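Local coordinates for tyrocidine synthetase 3 (Brevibacillus brevis, PDB 2JGP), which takes part in the nonribosomal assembly of the antibiotic tyrocidine, here as a peptidyl carrier and condensation bidomain that probably forms a peptide bond, at residues N288-P296 with T484-M492; S300-G311 with E475-S485. All coordinates share one frame; numbering follows the deposited sequence.

Contact 1 (N288-P296 with T484-M492)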
loop_
_atom_site.group_PDB
_atom_site.type_symbol
_atom_site.label_atom_id
_atom_site.label_comp_id
_atom_site.label_asym_id
_atom_site.label_seq_id
_atom_site.Cartn_x
_atom_site.Cartn_y
_atom_site.Cartn_z
ATOM N N ASN A 288 16.480 3.604 17.239
ATOM C CA ASN A 288 17.305 4.651 17.829
ATOM C C ASN A 288 18.242 5.264 16.799
ATOM O O ASN A 288 19.462 5.141 16.902
ATOM C CB ASN A 288 18.096 4.093 19.012
ATOM C CG ASN A 288 18.890 5.163 19.746
ATOM O OD1 ASN A 288 20.041 4.943 20.105
ATOM N ND2 ASN A 288 18.283 6.327 19.957
ATOM N N LEU A 289 17.664 5.925 15.802
ATOM C CA LEU A 289 18.460 6.641 14.814
ATOM C C LEU A 289 19.136 7.821 15.486
ATOM O O LEU A 289 18.530 8.478 16.330
ATOM C CB LEU A 289 17.597 7.164 13.667
ATOM C CG LEU A 289 17.174 6.162 12.602
ATOM C CD1 LEU A 289 16.260 6.866 11.604
ATOM C CD2 LEU A 289 18.393 5.556 11.921
ATOM N N PRO A 290 20.396 8.091 15.113
ATOM C CA PRO A 290 21.040 9.277 15.637
ATOM C C PRO A 290 20.443 10.470 14.914
ATOM O O PRO A 290 20.267 10.423 13.700
ATOM C CB PRO A 290 22.511 9.074 15.271
ATOM C CG PRO A 290 22.490 8.233 14.076
ATOM C CD PRO A 290 21.271 7.354 14.184
ATOM N N THR A 291 20.089 11.502 15.660
ATOM C CA THR A 291 19.464 12.676 15.077
ATOM C C THR A 291 20.400 13.864 15.239
ATOM O O THR A 291 21.194 13.912 16.183
ATOM C CB THR A 291 18.111 12.954 15.748
ATOM O OG1 THR A 291 18.300 13.130 17.158
ATOM C CG2 THR A 291 17.156 11.795 15.508
ATOM N N ASP A 292 20.316 14.810 14.311
ATOM C CA ASP A 292 21.128 16.028 14.371
ATOM C C ASP A 292 20.624 16.986 15.447
ATOM O O ASP A 292 21.392 17.764 16.005
ATOM C CB ASP A 292 21.141 16.725 13.010
ATOM C CG ASP A 292 21.833 15.894 11.940
ATOM O OD1 ASP A 292 22.958 15.415 12.192
ATOM O OD2 ASP A 292 21.257 15.715 10.849
ATOM N N PHE A 293 19.327 16.927 15.724
ATOM C CA PHE A 293 18.708 17.757 16.745
ATOM C C PHE A 293 17.941 16.847 17.687
ATOM O O PHE A 293 17.566 15.733 17.318
ATOM C CB PHE A 293 17.764 18.769 16.093
ATOM C CG PHE A 293 18.374 19.500 14.927
ATOM C CD1 PHE A 293 17.987 19.206 13.625
ATOM C CD2 PHE A 293 19.346 20.464 15.134
ATOM C CE1 PHE A 293 18.557 19.870 12.545
ATOM C CE2 PHE A 293 19.918 21.135 14.065
ATOM C CZ PHE A 293 19.522 20.838 12.766
ATOM N N THR A 294 17.717 17.324 18.901
ATOM C CA THR A 294 16.986 16.572 19.911
ATOM C C THR A 294 15.564 16.320 19.437
ATOM O O THR A 294 14.950 17.186 18.816
ATOM C CB THR A 294 16.950 17.348 21.252
ATOM O OG1 THR A 294 18.287 17.597 21.699
ATOM C CG2 THR A 294 16.195 16.571 22.320
ATOM N N ARG A 295 15.048 15.127 19.709
ATOM C CA ARG A 295 13.688 14.782 19.324
ATOM C C ARG A 295 12.710 15.656 20.114
ATOM O O ARG A 295 12.798 15.723 21.341
ATOM C CB ARG A 295 13.413 13.299 19.580
ATOM C CG ARG A 295 12.009 12.852 19.208
ATOM C CD ARG A 295 11.800 11.389 19.547
ATOM N NE ARG A 295 12.655 10.544 18.726
ATOM C CZ ARG A 295 12.371 10.160 17.485
ATOM N NH1 ARG A 295 11.232 10.513 16.902
ATOM N NH2 ARG A 295 13.231 9.399 16.833
ATOM N N PRO A 296 11.794 16.350 19.412
ATOM C CA PRO A 296 10.783 17.143 20.110
ATOM C C PRO A 296 9.881 16.270 20.978
ATOM O O PRO A 296 9.680 15.096 20.668
ATOM C CB PRO A 296 9.971 17.768 18.968
ATOM C CG PRO A 296 10.803 17.664 17.776
ATOM C CD PRO A 296 11.644 16.448 17.948
ATOM N N THR A 484 12.212 17.537 9.440
ATOM C CA THR A 484 13.110 18.690 9.520
ATOM C C THR A 484 13.601 18.933 10.957
ATOM O O THR A 484 14.674 19.500 11.172
ATOM C CB THR A 484 12.395 19.959 8.991
ATOM O OG1 THR A 484 11.918 19.704 7.661
ATOM C CG2 THR A 484 13.333 21.151 8.968
ATOM N N SER A 485 12.811 18.499 11.933
ATOM C CA SER A 485 13.148 18.678 13.341
ATOM C C SER A 485 14.236 17.713 13.832
ATOM O O SER A 485 14.758 17.894 14.929
ATOM C CB SER A 485 11.894 18.501 14.194
ATOM O OG SER A 485 11.406 17.182 14.074
ATOM N N LEU A 486 14.570 16.707 13.029
ATOM C CA LEU A 486 15.506 15.650 13.434
ATOM C C LEU A 486 16.806 15.595 12.621
ATOM O O LEU A 486 17.877 15.349 13.189
ATOM C CB LEU A 486 14.815 14.292 13.345
ATOM C CG LEU A 486 13.565 14.070 14.201
ATOM C CD1 LEU A 486 13.063 12.633 13.999
ATOM C CD2 LEU A 486 13.839 14.350 15.668
ATOM N N PHE A 487 16.718 15.804 11.306
ATOM C CA PHE A 487 17.872 15.608 10.417
ATOM C C PHE A 487 18.144 16.807 9.520
ATOM O O PHE A 487 17.217 17.492 9.075
ATOM C CB PHE A 487 17.681 14.372 9.529
ATOM C CG PHE A 487 17.228 13.147 10.273
ATOM C CD1 PHE A 487 18.111 12.442 11.081
ATOM C CD2 PHE A 487 15.921 12.691 10.157
ATOM C CE1 PHE A 487 17.694 11.306 11.761
ATOM C CE2 PHE A 487 15.497 11.561 10.836
ATOM C CZ PHE A 487 16.388 10.866 11.637
ATOM N N THR A 488 19.428 17.052 9.263
ATOM C CA THR A 488 19.851 18.043 8.287
ATOM C C THR A 488 19.844 17.395 6.901
ATOM O O THR A 488 19.867 16.164 6.776
ATOM C CB THR A 488 21.272 18.571 8.586
ATOM O OG1 THR A 488 22.229 17.512 8.435
ATOM C CG2 THR A 488 21.364 19.128 10.000
ATOM N N ARG A 489 19.809 18.228 5.866
ATOM C CA ARG A 489 19.944 17.758 4.489
ATOM C C ARG A 489 21.243 16.981 4.293
ATOM O O ARG A 489 21.256 15.952 3.617
ATOM C CB ARG A 489 19.901 18.938 3.517
ATOM C CG ARG A 489 20.151 18.558 2.063
ATOM C CD ARG A 489 19.770 19.689 1.128
ATOM N NE ARG A 489 18.333 19.946 1.170
ATOM C CZ ARG A 489 17.405 19.206 0.563
ATOM N NH1 ARG A 489 17.744 18.145 -0.159
ATOM N NH2 ARG A 489 16.122 19.539 0.677
ATOM N N GLU A 490 22.328 17.483 4.879
ATOM C CA GLU A 490 23.645 16.853 4.774
ATOM C C GLU A 490 23.608 15.409 5.278
ATOM O O GLU A 490 24.072 14.494 4.590
ATOM C CB GLU A 490 24.686 17.668 5.557
ATOM C CG GLU A 490 26.097 17.085 5.563
ATOM C CD GLU A 490 27.049 17.853 6.470
ATOM O OE1 GLU A 490 26.771 19.028 6.798
ATOM O OE2 GLU A 490 28.085 17.278 6.858
ATOM N N THR A 491 23.049 15.219 6.472
ATOM C CA THR A 491 22.935 13.892 7.088
ATOM C C THR A 491 22.129 12.913 6.239
ATOM O O THR A 491 22.469 11.731 6.150
ATOM C CB THR A 491 22.294 13.984 8.494
ATOM O OG1 THR A 491 23.203 14.639 9.384
ATOM C CG2 THR A 491 21.952 12.587 9.048
ATOM N N MET A 492 21.066 13.408 5.614
ATOM C CA MET A 492 20.173 12.561 4.828
ATOM C C MET A 492 20.745 12.244 3.448
ATOM O O MET A 492 20.550 11.142 2.935
ATOM C CB MET A 492 18.791 13.206 4.722
ATOM C CG MET A 492 18.034 13.202 6.040
ATOM S SD MET A 492 17.436 11.557 6.478
ATOM C CE MET A 492 18.709 10.987 7.600
#
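The CA atoms of D292 and F487 are 5.1 Å apart, as are those of F293 and L486. Segment 288-296 is loop; segment 484-492 is a turn that runs into helix 489-508 of the condensation domain. The contact is built round the N-cap of this helix, which D292 of the distant loop also engages. One carbonyl ties the backbones: L486 O accepts from D292 N at 2.7 Å and weakly from F293 N.

T488 is the N-cap residue, and its OG1 accepts from T491 N at 3.1 Å. The D292 carboxylate sits over this helix start. Its OD2 takes two firm bonds. T488 N meets D292 OD2 on the anti side at 2.8 Å, almost straight (172°) but tilted out of the carboxylate plane. T491 OG1 donates to the syn lone pair of D292 OD2 at 2.7 Å. With CG of D292 beside its own backbone N (chi1 -65°), the acid faces the first turn. The helix end would probably stabilise its negative charge.

On the same loop, the F293 ring crosses the T488 side chain at about a right angle, CZ against CG2. L486 points its CD2 methyl at R295 CA and at P296 CD. The R295 guanidinium goes on to a salt bridge with D464. L486 CB lies over one face of the F487 ring and M492 CE over the opposite face, both toward the rim. Across the contact, L289 CD1 meets F487 CZ at 4.0 Å. P290 O lies in the ring plane, 3.3 Å from F487 CE1.

Contact 2 (S300-G311 with E475-S485)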
loop_
_atom_site.group_PDB
_atom_site.type_symbol
_atom_site.label_atom_id
_atom_site.label_comp_id
_atom_site.label_asym_id
_atom_site.label_seq_id
_atom_site.Cartn_x
_atom_site.Cartn_y
_atom_site.Cartn_z
ATOM N N SER A 300 6.566 16.435 15.306
ATOM C CA SER A 300 6.713 17.516 14.359
ATOM C C SER A 300 6.497 16.914 12.984
ATOM O O SER A 300 7.060 15.868 12.672
ATOM C CB SER A 300 8.122 18.103 14.473
ATOM O OG SER A 300 8.336 19.148 13.547
ATOM N N PHE A 301 5.670 17.560 12.171
ATOM C CA PHE A 301 5.342 17.036 10.850
ATOM C C PHE A 301 6.049 17.768 9.711
ATOM O O PHE A 301 5.919 17.374 8.555
ATOM C CB PHE A 301 3.829 17.063 10.663
ATOM C CG PHE A 301 3.104 16.157 11.612
ATOM C CD1 PHE A 301 2.403 16.669 12.689
ATOM C CD2 PHE A 301 3.153 14.778 11.439
ATOM C CE1 PHE A 301 1.740 15.825 13.574
ATOM C CE2 PHE A 301 2.490 13.928 12.316
ATOM C CZ PHE A 301 1.785 14.454 13.386
ATOM N N ALA A 302 6.798 18.820 10.040
ATOM C CA ALA A 302 7.586 19.536 9.050
ATOM C C ALA A 302 8.555 18.560 8.394
ATOM O O ALA A 302 9.247 17.799 9.076
ATOM C CB ALA A 302 8.342 20.694 9.693
ATOM N N GLY A 303 8.579 18.569 7.066
ATOM C CA GLY A 303 9.388 17.628 6.314
ATOM C C GLY A 303 10.152 18.281 5.187
ATOM O O GLY A 303 9.886 19.427 4.802
ATOM N N ASP A 304 11.132 17.545 4.685
ATOM C CA ASP A 304 11.800 17.873 3.436
ATOM C C ASP A 304 12.190 16.571 2.770
ATOM O O ASP A 304 12.012 15.506 3.349
ATOM C CB ASP A 304 13.044 18.707 3.682
ATOM C CG ASP A 304 13.225 19.797 2.637
ATOM O OD1 ASP A 304 13.116 19.508 1.412
ATOM O OD2 ASP A 304 13.474 20.940 3.061
ATOM N N GLN A 305 12.726 16.665 1.556
ATOM C CA GLN A 305 13.076 15.482 0.780
ATOM C C GLN A 305 14.415 15.656 0.082
ATOM O O GLN A 305 14.816 16.773 -0.236
ATOM C CB GLN A 305 11.988 15.187 -0.260
ATOM C CG GLN A 305 12.328 14.019 -1.186
ATOM C CD GLN A 305 11.170 13.575 -2.063
ATOM O OE1 GLN A 305 10.002 13.841 -1.767
ATOM N NE2 GLN A 305 11.494 12.871 -3.146
ATOM N N CYS A 306 15.099 14.537 -0.144
ATOM C CA CYS A 306 16.240 14.492 -1.051
ATOM C C CYS A 306 16.126 13.247 -1.925
ATOM O O CYS A 306 15.517 12.249 -1.527
ATOM C CB CYS A 306 17.562 14.503 -0.285
ATOM S SG CYS A 306 17.727 13.187 0.918
ATOM N N THR A 307 16.692 13.327 -3.123
ATOM C CA THR A 307 16.626 12.234 -4.087
ATOM C C THR A 307 17.986 12.044 -4.743
ATOM O O THR A 307 18.682 13.018 -5.021
ATOM C CB THR A 307 15.569 12.517 -5.174
ATOM O OG1 THR A 307 14.298 12.768 -4.556
ATOM C CG2 THR A 307 15.438 11.333 -6.126
ATOM N N ILE A 308 18.358 10.787 -4.981
ATOM C CA ILE A 308 19.616 10.461 -5.651
ATOM C C ILE A 308 19.426 9.231 -6.537
ATOM O O ILE A 308 18.685 8.315 -6.181
ATOM C CB ILE A 308 20.759 10.224 -4.628
ATOM C CG1 ILE A 308 22.109 10.088 -5.341
ATOM C CG2 ILE A 308 20.484 8.996 -3.780
ATOM C CD1 ILE A 308 23.301 10.291 -4.433
ATOM N N GLY A 309 20.087 9.229 -7.694
ATOM C CA GLY A 309 20.027 8.097 -8.618
ATOM C C GLY A 309 20.997 7.001 -8.227
ATOM O O GLY A 309 22.123 7.282 -7.818
ATOM N N ALA A 310 20.564 5.750 -8.365
ATOM C CA ALA A 310 21.403 4.592 -8.038
ATOM C C ALA A 310 22.381 4.249 -9.165
ATOM O O ALA A 310 23.370 3.549 -8.943
ATOM C CB ALA A 310 20.532 3.390 -7.721
ATOM N N GLY A 311 22.097 4.738 -10.370
ATOM C CA GLY A 311 22.878 4.401 -11.552
ATOM C C GLY A 311 22.338 3.148 -12.222
ATOM O O GLY A 311 21.758 2.282 -11.564
ATOM N N GLU A 475 17.154 4.351 -14.438
ATOM C CA GLU A 475 17.777 3.923 -13.182
ATOM C C GLU A 475 16.748 3.868 -12.060
ATOM O O GLU A 475 15.658 4.424 -12.172
ATOM C CB GLU A 475 18.922 4.854 -12.759
ATOM C CG GLU A 475 18.549 6.330 -12.691
ATOM C CD GLU A 475 19.661 7.197 -12.131
ATOM O OE1 GLU A 475 20.649 6.653 -11.593
ATOM O OE2 GLU A 475 19.545 8.434 -12.230
ATOM N N MET A 476 17.109 3.183 -10.982
ATOM C CA MET A 476 16.370 3.268 -9.737
ATOM C C MET A 476 16.833 4.530 -9.013
ATOM O O MET A 476 18.032 4.797 -8.937
ATOM C CB MET A 476 16.646 2.039 -8.872
ATOM C CG MET A 476 15.863 1.998 -7.573
ATOM S SD MET A 476 16.526 0.783 -6.421
ATOM C CE MET A 476 18.080 1.553 -5.973
ATOM N N THR A 477 15.882 5.311 -8.506
ATOM C CA THR A 477 16.197 6.479 -7.692
ATOM C C THR A 477 15.795 6.211 -6.250
ATOM O O THR A 477 14.839 5.479 -5.990
ATOM C CB THR A 477 15.469 7.737 -8.182
ATOM O OG1 THR A 477 14.056 7.554 -8.052
ATOM C CG2 THR A 477 15.818 8.031 -9.635
ATOM N N ILE A 478 16.543 6.811 -5.330
ATOM C CA ILE A 478 16.329 6.659 -3.898
ATOM C C ILE A 478 15.882 8.004 -3.331
ATOM O O ILE A 478 16.614 8.989 -3.421
ATOM C CB ILE A 478 17.634 6.190 -3.206
ATOM C CG1 ILE A 478 17.989 4.773 -3.661
ATOM C CG2 ILE A 478 17.498 6.206 -1.689
ATOM C CD1 ILE A 478 16.955 3.735 -3.271
ATOM N N GLY A 479 14.672 8.037 -2.773
ATOM C CA GLY A 479 14.118 9.249 -2.167
ATOM C C GLY A 479 13.967 9.082 -0.665
ATOM O O GLY A 479 13.570 8.015 -0.190
ATOM N N VAL A 480 14.293 10.138 0.080
ATOM C CA VAL A 480 14.091 10.158 1.528
ATOM C C VAL A 480 13.341 11.426 1.905
ATOM O O VAL A 480 13.810 12.534 1.648
ATOM C CB VAL A 480 15.423 10.066 2.301
ATOM C CG1 VAL A 480 15.181 10.119 3.813
ATOM C CG2 VAL A 480 16.157 8.786 1.930
ATOM N N GLU A 481 12.151 11.237 2.469
ATOM C CA GLU A 481 11.364 12.304 3.053
ATOM C C GLU A 481 11.603 12.201 4.549
ATOM O O GLU A 481 11.373 11.149 5.137
ATOM C CB GLU A 481 9.886 12.103 2.732
ATOM C CG GLU A 481 8.937 13.031 3.459
ATOM C CD GLU A 481 7.502 12.566 3.333
ATOM O OE1 GLU A 481 6.875 12.864 2.297
ATOM O OE2 GLU A 481 7.006 11.894 4.269
ATOM N N TYR A 482 12.065 13.285 5.163
ATOM C CA TYR A 482 12.515 13.225 6.552
ATOM C C TYR A 482 12.005 14.395 7.375
ATOM O O TYR A 482 11.689 15.454 6.836
ATOM C CB TYR A 482 14.043 13.185 6.608
ATOM C CG TYR A 482 14.719 14.388 5.995
ATOM C CD1 TYR A 482 15.054 15.492 6.770
ATOM C CD2 TYR A 482 15.038 14.416 4.642
ATOM C CE1 TYR A 482 15.679 16.603 6.212
ATOM C CE2 TYR A 482 15.662 15.519 4.076
ATOM C CZ TYR A 482 15.980 16.604 4.864
ATOM O OH TYR A 482 16.593 17.692 4.309
ATOM N N SER A 483 11.953 14.184 8.687
ATOM C CA SER A 483 11.549 15.208 9.639
ATOM C C SER A 483 12.608 16.300 9.730
ATOM O O SER A 483 13.753 16.024 10.073
ATOM C CB SER A 483 11.356 14.588 11.025
ATOM O OG SER A 483 10.369 13.578 10.995
ATOM N N THR A 484 12.212 17.537 9.440
ATOM C CA THR A 484 13.110 18.690 9.520
ATOM C C THR A 484 13.601 18.933 10.957
ATOM O O THR A 484 14.674 19.500 11.172
ATOM C CB THR A 484 12.395 19.959 8.991
ATOM O OG1 THR A 484 11.918 19.704 7.661
ATOM C CG2 THR A 484 13.333 21.151 8.968
ATOM N N SER A 485 12.811 18.499 11.933
ATOM C CA SER A 485 13.148 18.678 13.341
ATOM C C SER A 485 14.236 17.713 13.832
ATOM O O SER A 485 14.758 17.894 14.929
ATOM C CB SER A 485 11.894 18.501 14.194
ATOM O OG SER A 485 11.406 17.182 14.074
HETATM O O HOH W 1 9.840 17.910 11.644
HETATM O O HOH W 2 9.588 15.001 14.915
HETATM O O HOH W 3 7.895 13.809 11.344
HETATM O O HOH W 4 13.414 20.904 5.831
#
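The Y482 ring lies against the edge strand of a four-stranded mixed sheet in the later part of the condensation domain, which has the chloramphenicol acetyltransferase-like fold of CoA-dependent acyltransferases. D304 O is over one face of the ring, 3.5 Å from Y482 CD2. C306 N sits at the ring edge, and D304 CB packs near CZ and OH. The ring takes this place because Y482 CG stands between the backbone N and the carbonyl carbon (chi1 60°), which turns the side chain back over strand 303-309. M492 and F487 also touch the ring.

The two strands pair antiparallel, their axes 4.6 Å apart at closest approach and at 161°. D304 with Y482, C306 with V480 and I308 with I478 are the hydrogen-bonded pairs. Their side chains share the sheet face that helix 489-508 packs against. C306 SG meets V480 CB at 4.1 Å, and I308 CG2 meets I478 CB. The other face carries Q305, T307, T477 and E481. There the extended Q305 side chain donates from NE2 to T307 OG1 at 3.1 Å, slightly out of its amide plane.

Beyond G303, T484 N still donates to A302 O. Further out, waters link S300 to S485; one is held by S300 OG, A302 O and S485 N. Another water bridges D304 OD2 and T484 OG1. D304 OD1 uses its anti lone pair for Q305 N.

At the far end A310 N bonds to M476 O, and A310 CB touches the M476 CE methyl at 3.5 Å. G311, the N-cap of helix 312-325, has a positive phi (89°), where a CB would press on A310 O. Its N donates to E475 OE1 at 2.7 Å, nearly along the carboxylate C-O axis.

The centres of the two contacts are 13 Å apart, on the same side of the chain's centre and within the condensation domain. Along the chain, contact 2 is nested inside the loop closed by contact 1: 288-296 leads on to 300-311, and 475-485 leads on to 484-492. T484 and S485 belong to both. R489 NH2 joins them directly, by a salt bridge to D304 OD1 at 3.1 Å and a probable hydrogen bond to Q305 O. F487 O packs at Y482 CE1 and R489 CA at Y482 OH. Edge strand 303-309, strand 476-483 and the start of helix 489-508 are thus joined where the chain leaves the sheet and enters the helix that packs on it.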